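Local coordinates for tRNA dimethylallyltransferase (Bacillus halodurans, PDB 3EXA), which probably transfers a dimethylallyl group from dimethylallyl diphosphate to the adenine at position 37 of tRNAs that read codons beginning with uridine, at residues F72-T82 against L103-L114. Residues are numbered along the deposited sequence; the frame is centred on the assembly and turned at random.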
loop_
_atom_site.group_PDB
_atom_site.type_symbol
_atom_site.label_atom_id
_atom_site.label_comp_id
_atom_site.label_asym_id
_atom_site.label_seq_id
_atom_site.Cartn_x
_atom_site.Cartn_y
_atom_site.Cartn_z
ATOM N N PHE A 72 -13.844 -3.981 -15.392
ATOM C CA PHE A 72 -13.371 -5.360 -15.430
ATOM C C PHE A 72 -11.862 -5.384 -15.661
ATOM O O PHE A 72 -11.395 -5.472 -16.800
ATOM C CB PHE A 72 -14.078 -6.129 -16.555
ATOM C CG PHE A 72 -13.944 -7.621 -16.443
ATOM C CD1 PHE A 72 -14.581 -8.309 -15.416
ATOM C CD2 PHE A 72 -13.147 -8.332 -17.333
ATOM C CE1 PHE A 72 -14.422 -9.681 -15.276
ATOM C CE2 PHE A 72 -12.985 -9.702 -17.198
ATOM C CZ PHE A 72 -13.623 -10.379 -16.166
ATOM N N SER A 73 -11.104 -5.316 -14.572
ATOM C CA SER A 73 -9.651 -5.308 -14.651
ATOM C C SER A 73 -9.056 -6.678 -14.943
ATOM O O SER A 73 -9.741 -7.704 -14.902
ATOM C CB SER A 73 -9.047 -4.792 -13.340
ATOM O OG SER A 73 -9.186 -5.757 -12.307
ATOM N N VAL A 74 -7.761 -6.683 -15.227
ATOM C CA VAL A 74 -7.057 -7.915 -15.504
ATOM C C VAL A 74 -7.204 -8.838 -14.297
ATOM O O VAL A 74 -7.434 -10.037 -14.442
ATOM C CB VAL A 74 -5.574 -7.641 -15.760
ATOM C CG1 VAL A 74 -4.923 -7.138 -14.495
ATOM C CG2 VAL A 74 -4.900 -8.892 -16.248
ATOM N N ALA A 75 -7.086 -8.268 -13.103
ATOM C CA ALA A 75 -7.206 -9.042 -11.878
ATOM C C ALA A 75 -8.580 -9.703 -11.803
ATOM O O ALA A 75 -8.685 -10.859 -11.402
ATOM C CB ALA A 75 -6.983 -8.149 -10.664
ATOM N N ASP A 76 -9.628 -8.974 -12.186
ATOM C CA ASP A 76 -10.968 -9.540 -12.157
ATOM C C ASP A 76 -10.982 -10.738 -13.105
ATOM O O ASP A 76 -11.498 -11.798 -12.770
ATOM C CB ASP A 76 -12.041 -8.533 -12.619
ATOM C CG ASP A 76 -12.147 -7.302 -11.720
ATOM O OD1 ASP A 76 -12.225 -7.449 -10.477
ATOM O OD2 ASP A 76 -12.175 -6.172 -12.272
ATOM N N PHE A 77 -10.410 -10.569 -14.292
ATOM C CA PHE A 77 -10.386 -11.653 -15.268
ATOM C C PHE A 77 -9.651 -12.888 -14.752
ATOM O O PHE A 77 -10.160 -14.004 -14.853
ATOM C CB PHE A 77 -9.743 -11.188 -16.573
ATOM C CG PHE A 77 -9.527 -12.296 -17.565
ATOM C CD1 PHE A 77 -8.240 -12.689 -17.913
ATOM C CD2 PHE A 77 -10.606 -12.972 -18.121
ATOM C CE1 PHE A 77 -8.032 -13.745 -18.794
ATOM C CE2 PHE A 77 -10.404 -14.031 -19.004
ATOM C CZ PHE A 77 -9.114 -14.418 -19.340
ATOM N N GLN A 78 -8.459 -12.678 -14.198
ATOM C CA GLN A 78 -7.639 -13.759 -13.667
ATOM C C GLN A 78 -8.339 -14.550 -12.552
ATOM O O GLN A 78 -8.263 -15.779 -12.521
ATOM C CB GLN A 78 -6.309 -13.184 -13.165
ATOM C CG GLN A 78 -5.344 -14.206 -12.572
ATOM C CD GLN A 78 -4.068 -13.563 -12.036
ATOM O OE1 GLN A 78 -3.211 -13.123 -12.802
ATOM N NE2 GLN A 78 -3.947 -13.494 -10.712
ATOM N N ASP A 79 -9.014 -13.856 -11.638
ATOM C CA ASP A 79 -9.719 -14.534 -10.549
ATOM C C ASP A 79 -10.897 -15.365 -11.084
ATOM O O ASP A 79 -11.358 -16.300 -10.423
ATOM C CB ASP A 79 -10.247 -13.533 -9.503
ATOM C CG ASP A 79 -9.139 -12.753 -8.809
ATOM O OD1 ASP A 79 -7.990 -13.250 -8.753
ATOM O OD2 ASP A 79 -9.427 -11.645 -8.303
ATOM N N LEU A 80 -11.395 -15.025 -12.272
ATOM C CA LEU A 80 -12.504 -15.782 -12.854
ATOM C C LEU A 80 -12.020 -16.892 -13.785
ATOM O O LEU A 80 -12.632 -17.953 -13.850
ATOM C CB LEU A 80 -13.450 -14.854 -13.624
ATOM C CG LEU A 80 -14.333 -13.910 -12.800
ATOM C CD1 LEU A 80 -15.011 -12.932 -13.729
ATOM C CD2 LEU A 80 -15.362 -14.710 -12.012
ATOM N N ALA A 81 -10.921 -16.658 -14.495
ATOM C CA ALA A 81 -10.404 -17.660 -15.418
ATOM C C ALA A 81 -9.696 -18.820 -14.737
ATOM O O ALA A 81 -9.957 -19.990 -15.044
ATOM C CB ALA A 81 -9.465 -17.015 -16.417
ATOM N N THR A 82 -8.798 -18.507 -13.812
ATOM C CA THR A 82 -8.042 -19.548 -13.134
ATOM C C THR A 82 -8.960 -20.633 -12.564
ATOM O O THR A 82 -8.807 -21.804 -12.886
ATOM C CB THR A 82 -7.138 -18.933 -12.034
ATOM O OG1 THR A 82 -6.293 -17.934 -12.623
ATOM C CG2 THR A 82 -6.254 -19.992 -11.409
ATOM N N LEU A 103 -2.431 -8.592 -22.108
ATOM C CA LEU A 103 -2.533 -8.349 -20.678
ATOM C C LEU A 103 -3.343 -9.398 -19.934
ATOM O O LEU A 103 -2.931 -9.867 -18.872
ATOM C CB LEU A 103 -3.152 -6.981 -20.424
ATOM C CG LEU A 103 -2.205 -5.885 -19.968
ATOM C CD1 LEU A 103 -3.001 -4.600 -19.806
ATOM C CD2 LEU A 103 -1.544 -6.282 -18.656
ATOM N N TYR A 104 -4.496 -9.758 -20.486
ATOM C CA TYR A 104 -5.369 -10.738 -19.848
ATOM C C TYR A 104 -4.875 -12.172 -20.006
ATOM O O TYR A 104 -5.008 -12.984 -19.085
ATOM C CB TYR A 104 -6.801 -10.606 -20.394
ATOM C CG TYR A 104 -7.538 -9.358 -19.930
ATOM C CD1 TYR A 104 -6.980 -8.085 -20.094
ATOM C CD2 TYR A 104 -8.795 -9.451 -19.327
ATOM C CE1 TYR A 104 -7.656 -6.928 -19.668
ATOM C CE2 TYR A 104 -9.483 -8.304 -18.895
ATOM C CZ TYR A 104 -8.904 -7.047 -19.069
ATOM O OH TYR A 104 -9.557 -5.907 -18.634
ATOM N N VAL A 105 -4.297 -12.484 -21.164
ATOM C CA VAL A 105 -3.786 -13.825 -21.407
ATOM C C VAL A 105 -2.515 -14.088 -20.610
ATOM O O VAL A 105 -2.380 -15.149 -20.003
ATOM C CB VAL A 105 -3.503 -14.084 -22.921
ATOM C CG1 VAL A 105 -4.771 -13.883 -23.730
ATOM C CG2 VAL A 105 -2.405 -13.164 -23.419
ATOM N N ASN A 106 -1.586 -13.134 -20.590
ATOM C CA ASN A 106 -0.347 -13.334 -19.835
ATOM C C ASN A 106 -0.587 -13.449 -18.349
ATOM O O ASN A 106 0.115 -14.186 -17.667
ATOM C CB ASN A 106 0.641 -12.203 -20.078
ATOM C CG ASN A 106 1.264 -12.279 -21.436
ATOM O OD1 ASN A 106 1.057 -13.245 -22.170
ATOM N ND2 ASN A 106 2.042 -11.269 -21.786
ATOM N N ALA A 107 -1.577 -12.726 -17.846
ATOM C CA ALA A 107 -1.869 -12.774 -16.429
ATOM C C ALA A 107 -2.376 -14.150 -16.013
ATOM O O ALA A 107 -2.140 -14.588 -14.892
ATOM C CB ALA A 107 -2.885 -11.707 -16.075
ATOM N N VAL A 108 -3.069 -14.830 -16.922
ATOM C CA VAL A 108 -3.618 -16.157 -16.649
ATOM C C VAL A 108 -2.588 -17.264 -16.831
ATOM O O VAL A 108 -2.481 -18.163 -16.004
ATOM C CB VAL A 108 -4.800 -16.471 -17.583
ATOM C CG1 VAL A 108 -5.137 -17.952 -17.525
ATOM C CG2 VAL A 108 -5.997 -15.626 -17.193
ATOM N N ILE A 109 -1.829 -17.194 -17.916
ATOM C CA ILE A 109 -0.858 -18.230 -18.183
ATOM C C ILE A 109 0.364 -18.152 -17.292
ATOM O O ILE A 109 1.175 -19.076 -17.277
ATOM C CB ILE A 109 -0.392 -18.214 -19.644
ATOM C CG1 ILE A 109 0.401 -16.941 -19.934
ATOM C CG2 ILE A 109 -1.578 -18.312 -20.565
ATOM C CD1 ILE A 109 1.047 -16.959 -21.310
ATOM N N HIS A 110 0.507 -17.058 -16.551
ATOM C CA HIS A 110 1.658 -16.895 -15.668
ATOM C C HIS A 110 1.254 -16.789 -14.206
ATOM O O HIS A 110 2.107 -16.779 -13.321
ATOM C CB HIS A 110 2.465 -15.655 -16.067
ATOM C CG HIS A 110 3.205 -15.806 -17.358
ATOM N ND1 HIS A 110 3.054 -14.927 -18.411
ATOM C CD2 HIS A 110 4.115 -16.723 -17.765
ATOM C CE1 HIS A 110 3.837 -15.295 -19.408
ATOM N NE2 HIS A 110 4.494 -16.384 -19.042
ATOM N N GLN A 111 -0.046 -16.711 -13.949
ATOM C CA GLN A 111 -0.528 -16.605 -12.577
ATOM C C GLN A 111 0.146 -15.458 -11.825
ATOM O O GLN A 111 0.576 -15.633 -10.684
ATOM C CB GLN A 111 -0.271 -17.913 -11.821
ATOM C CG GLN A 111 -1.158 -19.056 -12.231
ATOM C CD GLN A 111 -2.624 -18.715 -12.102
ATOM O OE1 GLN A 111 -3.187 -17.995 -12.932
ATOM N NE2 GLN A 111 -3.252 -19.221 -11.053
ATOM N N PHE A 112 0.241 -14.290 -12.456
ATOM C CA PHE A 112 0.865 -13.130 -11.814
ATOM C C PHE A 112 0.235 -12.825 -10.459
ATOM O O PHE A 112 -0.986 -12.875 -10.308
ATOM C CB PHE A 112 0.746 -11.883 -12.695
ATOM C CG PHE A 112 1.613 -11.910 -13.919
ATOM C CD1 PHE A 112 2.934 -12.331 -13.847
ATOM C CD2 PHE A 112 1.117 -11.470 -15.141
ATOM C CE1 PHE A 112 3.754 -12.318 -14.978
ATOM C CE2 PHE A 112 1.926 -11.451 -16.278
ATOM C CZ PHE A 112 3.246 -11.873 -16.194
ATOM N N ASN A 113 1.075 -12.499 -9.479
ATOM C CA ASN A 113 0.599 -12.181 -8.134
ATOM C C ASN A 113 -0.588 -11.224 -8.164
ATOM O O ASN A 113 -1.678 -11.558 -7.695
ATOM C CB ASN A 113 1.711 -11.539 -7.301
ATOM C CG ASN A 113 1.237 -11.146 -5.908
ATOM O OD1 ASN A 113 1.809 -10.259 -5.269
ATOM N ND2 ASN A 113 0.188 -11.813 -5.429
ATOM N N LEU A 114 -0.355 -10.031 -8.712
ATOM C CA LEU A 114 -1.367 -8.977 -8.811
ATOM C C LEU A 114 -1.790 -8.487 -7.428
ATOM O O LEU A 114 -2.959 -8.164 -7.194
ATOM C CB LEU A 114 -2.592 -9.467 -9.595
ATOM C CG LEU A 114 -2.440 -9.592 -11.114
ATOM C CD1 LEU A 114 -3.736 -10.127 -11.693
ATOM C CD2 LEU A 114 -2.099 -8.237 -11.734
#
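Y104 OH donates to F72 O over 2.6 Å, in the carbonyl plane, joining helix 102-110 to the residues that lead into helix 74-90. V74 CA sits over one face of the Y104 ring, a CH-pi contact with CA 4.2 Å from the centroid. F77 lies obliquely to this ring, F77 CB being 3.4 Å from Y104 CD2; with CG anti to the backbone N (chi1 173°), the F77 ring turns one edge to Y104 O and reaches V108 CG2. A phenylalanine in place of Y104 would probably leave F72 O without this donor and the loop before the helix less firmly held. V74 CG2 presses on A107 CB at 3.5 Å. Q78, extended beyond CG, donates from NE2 to F112 O (3.1 Å, 148° at the hydrogen), tying down the chain beyond Q111, which has positive phi. Behind this shell, S73 and D76 form a capping box: D76 N donates to S73 OG and S73 N to D76 OD2. F112 makes a cation-pi contact with R160 of the second subunit. The axes of helix segments 74-82 and 103-110 come within 9.2 Å and cross at -46°; these helices flank strand 94-98 in sequence, within the parallel-sheet, P-loop NTPase-like fold of IPP transferases.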